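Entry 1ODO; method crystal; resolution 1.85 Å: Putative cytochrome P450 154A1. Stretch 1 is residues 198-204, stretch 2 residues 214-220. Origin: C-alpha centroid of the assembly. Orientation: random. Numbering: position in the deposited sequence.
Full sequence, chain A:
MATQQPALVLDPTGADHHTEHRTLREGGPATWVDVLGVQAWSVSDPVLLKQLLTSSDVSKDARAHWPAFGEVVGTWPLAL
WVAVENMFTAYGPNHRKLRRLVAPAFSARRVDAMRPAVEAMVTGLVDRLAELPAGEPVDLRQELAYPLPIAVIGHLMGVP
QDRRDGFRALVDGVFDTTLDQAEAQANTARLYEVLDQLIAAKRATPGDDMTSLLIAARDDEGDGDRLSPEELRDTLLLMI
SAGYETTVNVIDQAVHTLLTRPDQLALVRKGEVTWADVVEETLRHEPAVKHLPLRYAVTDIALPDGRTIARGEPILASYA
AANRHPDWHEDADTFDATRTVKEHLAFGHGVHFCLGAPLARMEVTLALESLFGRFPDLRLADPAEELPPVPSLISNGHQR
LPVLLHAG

Stretch 1 198-204: LIAAKRA
Stretch 2 (214-220) LIAARDD

Residues 198-204 are helical throughout, in a helix that begins earlier in the chain. Residues 214-218 form a second helical segment, also begun earlier, and D219 leaves it as loop. The N-to-C directions of the two helices lie almost at right angles, with a signed crossing angle of -87°. Their axes come no closer than 10.6 Å. The nearest CA atoms are R203 CA and I215 CA, 7.0 Å apart. The contact is small: 236 Å² is buried, both sides summed, and I215 and R203 account for most of it.

Backbone phi/psi values stay near -65/-42 in most of both helices. K202 is at -73/-27, R218 at -80/-34, and D219 turns to -83/3. In stretch 1, K202 N bonds to L198 O and R203 N to I199 O, both at 2.9 Å. In stretch 2, R218 N bonds to L214 O at 3.0 Å and D219 N to I215 O at 2.8 Å.

I215 is the apolar centre. It is buried, and its CA-to-CB bond points toward stretch 1. With chi1 m (-71°) and chi2 t (174°), CD1 reaches the first helix. I215 CD1 lies 3.6 Å from I199 O and 3.5 Å from K202 CB. I215 CD1 to I199 CG2 is 4.2 Å, an apolar side-chain contact; I199 has chi1 m and chi2 t. I215 CG2 sits 3.6 Å from R203 CG and lies over one face of the R203 guanidinium. A compact hydrocarbon suits this place, since much of what it meets is aliphatic.

K202 contributes its CB here. Its CA-to-CB bond points toward stretch 2, but the end leads away through chi1, chi2 and chi3 all m and chi4 t. NZ is hydrogen-bonded elsewhere in the structure.

R203 supplies the polar part. Its CA-to-CB bond points sideways, and the long chain then brings its end nearer to stretch 2. Chi1 (-94°) and chi2 (-139°) are off the usual wells, chi3 is t (176°), and chi4 is 73°. The guanidinium meets D219 near its plane in a salt bridge. R203 NH2 donates to D219 OD1 at 2.8 Å, and R203 NE donates to D219 OD2 at 2.9 Å. A weak third bond joins R203 NE to D219 OD1 at 3.3 Å. The CA-to-CB bond of D219 points toward stretch 1, with chi1 m (-69°) and chi2 -9°, so both carboxylate oxygens face the arginine. Opposite charges suit this exposed pair.

The CA-to-CB bond of R218 also points toward stretch 1, with chi1 t, chi2 m, chi3 t and chi4 -61°. R218 CD lies 3.2 Å from R203 NH2. R218 NE and R203 NH2 are 3.4 Å apart, but both are donors and no hydrogen bond forms. One water accepts from both, at 2.9 Å from R203 NH2 and 2.8 Å from R218 NE. D219 OD1 adds opposite charge 3.8 Å from R218 NE, a long salt bridge without a directed N-H.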

# COMPACT_ATOMS: atom_id res chain seq x y z
N LEU A 198 -18.29 -5.34 12.98
CA LEU A 198 -18.52 -4.05 12.36
C LEU A 198 -19.78 -4.12 11.51
O LEU A 198 -20.62 -3.23 11.55
CB LEU A 198 -17.32 -3.66 11.49
CG LEU A 198 -17.50 -2.40 10.62
CD1 LEU A 198 -17.76 -1.20 11.51
CD2 LEU A 198 -16.25 -2.18 9.78
N ILE A 199 -19.89 -5.20 10.73
CA ILE A 199 -21.04 -5.41 9.86
C ILE A 199 -22.33 -5.46 10.67
O ILE A 199 -23.34 -4.86 10.29
CB ILE A 199 -20.87 -6.72 9.06
CG1 ILE A 199 -19.71 -6.56 8.07
CG2 ILE A 199 -22.17 -7.07 8.33
CD1 ILE A 199 -19.30 -7.85 7.36
N ALA A 200 -22.29 -6.16 11.80
CA ALA A 200 -23.45 -6.28 12.66
C ALA A 200 -23.85 -4.91 13.19
O ALA A 200 -25.03 -4.55 13.18
CB ALA A 200 -23.15 -7.23 13.82
N ALA A 201 -22.86 -4.14 13.62
CA ALA A 201 -23.10 -2.81 14.16
C ALA A 201 -23.67 -1.85 13.11
O ALA A 201 -24.60 -1.09 13.41
CB ALA A 201 -21.81 -2.23 14.73
N LYS A 202 -23.13 -1.90 11.90
CA LYS A 202 -23.62 -1.02 10.84
C LYS A 202 -24.98 -1.47 10.32
O LYS A 202 -25.75 -0.65 9.82
CB LYS A 202 -22.60 -0.96 9.70
CG LYS A 202 -21.24 -0.41 10.13
CD LYS A 202 -21.34 1.02 10.67
CE LYS A 202 -21.73 2.02 9.59
NZ LYS A 202 -21.64 3.44 10.05
N ARG A 203 -25.27 -2.76 10.44
CA ARG A 203 -26.55 -3.28 9.98
C ARG A 203 -27.62 -2.69 10.89
O ARG A 203 -28.67 -2.23 10.44
CB ARG A 203 -26.61 -4.80 10.10
CG ARG A 203 -26.23 -5.54 8.85
CD ARG A 203 -27.16 -6.72 8.64
NE ARG A 203 -26.87 -7.40 7.38
CZ ARG A 203 -25.81 -8.16 7.18
NH1 ARG A 203 -24.93 -8.35 8.16
NH2 ARG A 203 -25.61 -8.72 6.00
N ALA A 204 -27.33 -2.71 12.19
CA ALA A 204 -28.23 -2.19 13.20
C ALA A 204 -28.34 -0.67 13.13
O ALA A 204 -29.43 -0.11 13.29
CB ALA A 204 -27.76 -2.61 14.58
N LEU A 214 -22.39 -1.05 1.10
CA LEU A 214 -21.99 -2.42 0.79
C LEU A 214 -22.94 -3.40 1.46
O LEU A 214 -23.35 -4.40 0.86
CB LEU A 214 -20.55 -2.68 1.24
CG LEU A 214 -19.50 -1.91 0.43
CD1 LEU A 214 -18.13 -2.03 1.07
CD2 LEU A 214 -19.48 -2.43 -1.00
N ILE A 215 -23.31 -3.12 2.70
CA ILE A 215 -24.22 -4.00 3.42
C ILE A 215 -25.55 -4.02 2.66
O ILE A 215 -26.16 -5.07 2.47
CB ILE A 215 -24.44 -3.51 4.87
CG1 ILE A 215 -23.16 -3.73 5.69
CG2 ILE A 215 -25.61 -4.24 5.51
CD1 ILE A 215 -23.20 -3.16 7.09
N ALA A 216 -25.98 -2.85 2.20
CA ALA A 216 -27.23 -2.74 1.46
C ALA A 216 -27.18 -3.59 0.20
O ALA A 216 -28.17 -4.23 -0.16
CB ALA A 216 -27.48 -1.28 1.09
N ALA A 217 -26.03 -3.61 -0.47
CA ALA A 217 -25.87 -4.39 -1.69
C ALA A 217 -25.91 -5.89 -1.39
O ALA A 217 -26.37 -6.68 -2.21
CB ALA A 217 -24.55 -4.03 -2.36
N ARG A 218 -25.44 -6.27 -0.20
CA ARG A 218 -25.43 -7.67 0.20
C ARG A 218 -26.80 -8.11 0.68
O ARG A 218 -27.20 -9.26 0.48
CB ARG A 218 -24.38 -7.89 1.30
CG ARG A 218 -24.33 -9.32 1.86
CD ARG A 218 -25.41 -9.53 2.91
NE ARG A 218 -25.47 -10.91 3.40
CZ ARG A 218 -25.73 -11.97 2.63
NH1 ARG A 218 -25.94 -11.83 1.33
NH2 ARG A 218 -25.79 -13.17 3.18
N ASP A 219 -27.52 -7.19 1.32
CA ASP A 219 -28.85 -7.49 1.84
C ASP A 219 -29.93 -7.36 0.77
O ASP A 219 -31.12 -7.52 1.05
CB ASP A 219 -29.18 -6.57 3.02
CG ASP A 219 -28.35 -6.88 4.25
OD1 ASP A 219 -27.64 -7.90 4.24
OD2 ASP A 219 -28.41 -6.10 5.23
N ASP A 220 -29.51 -7.06 -0.46
CA ASP A 220 -30.44 -6.91 -1.58
C ASP A 220 -31.23 -8.20 -1.81
O ASP A 220 -32.21 -8.21 -2.56
CB ASP A 220 -29.68 -6.52 -2.84
O HOH W 1 -23.68 -10.77 5.51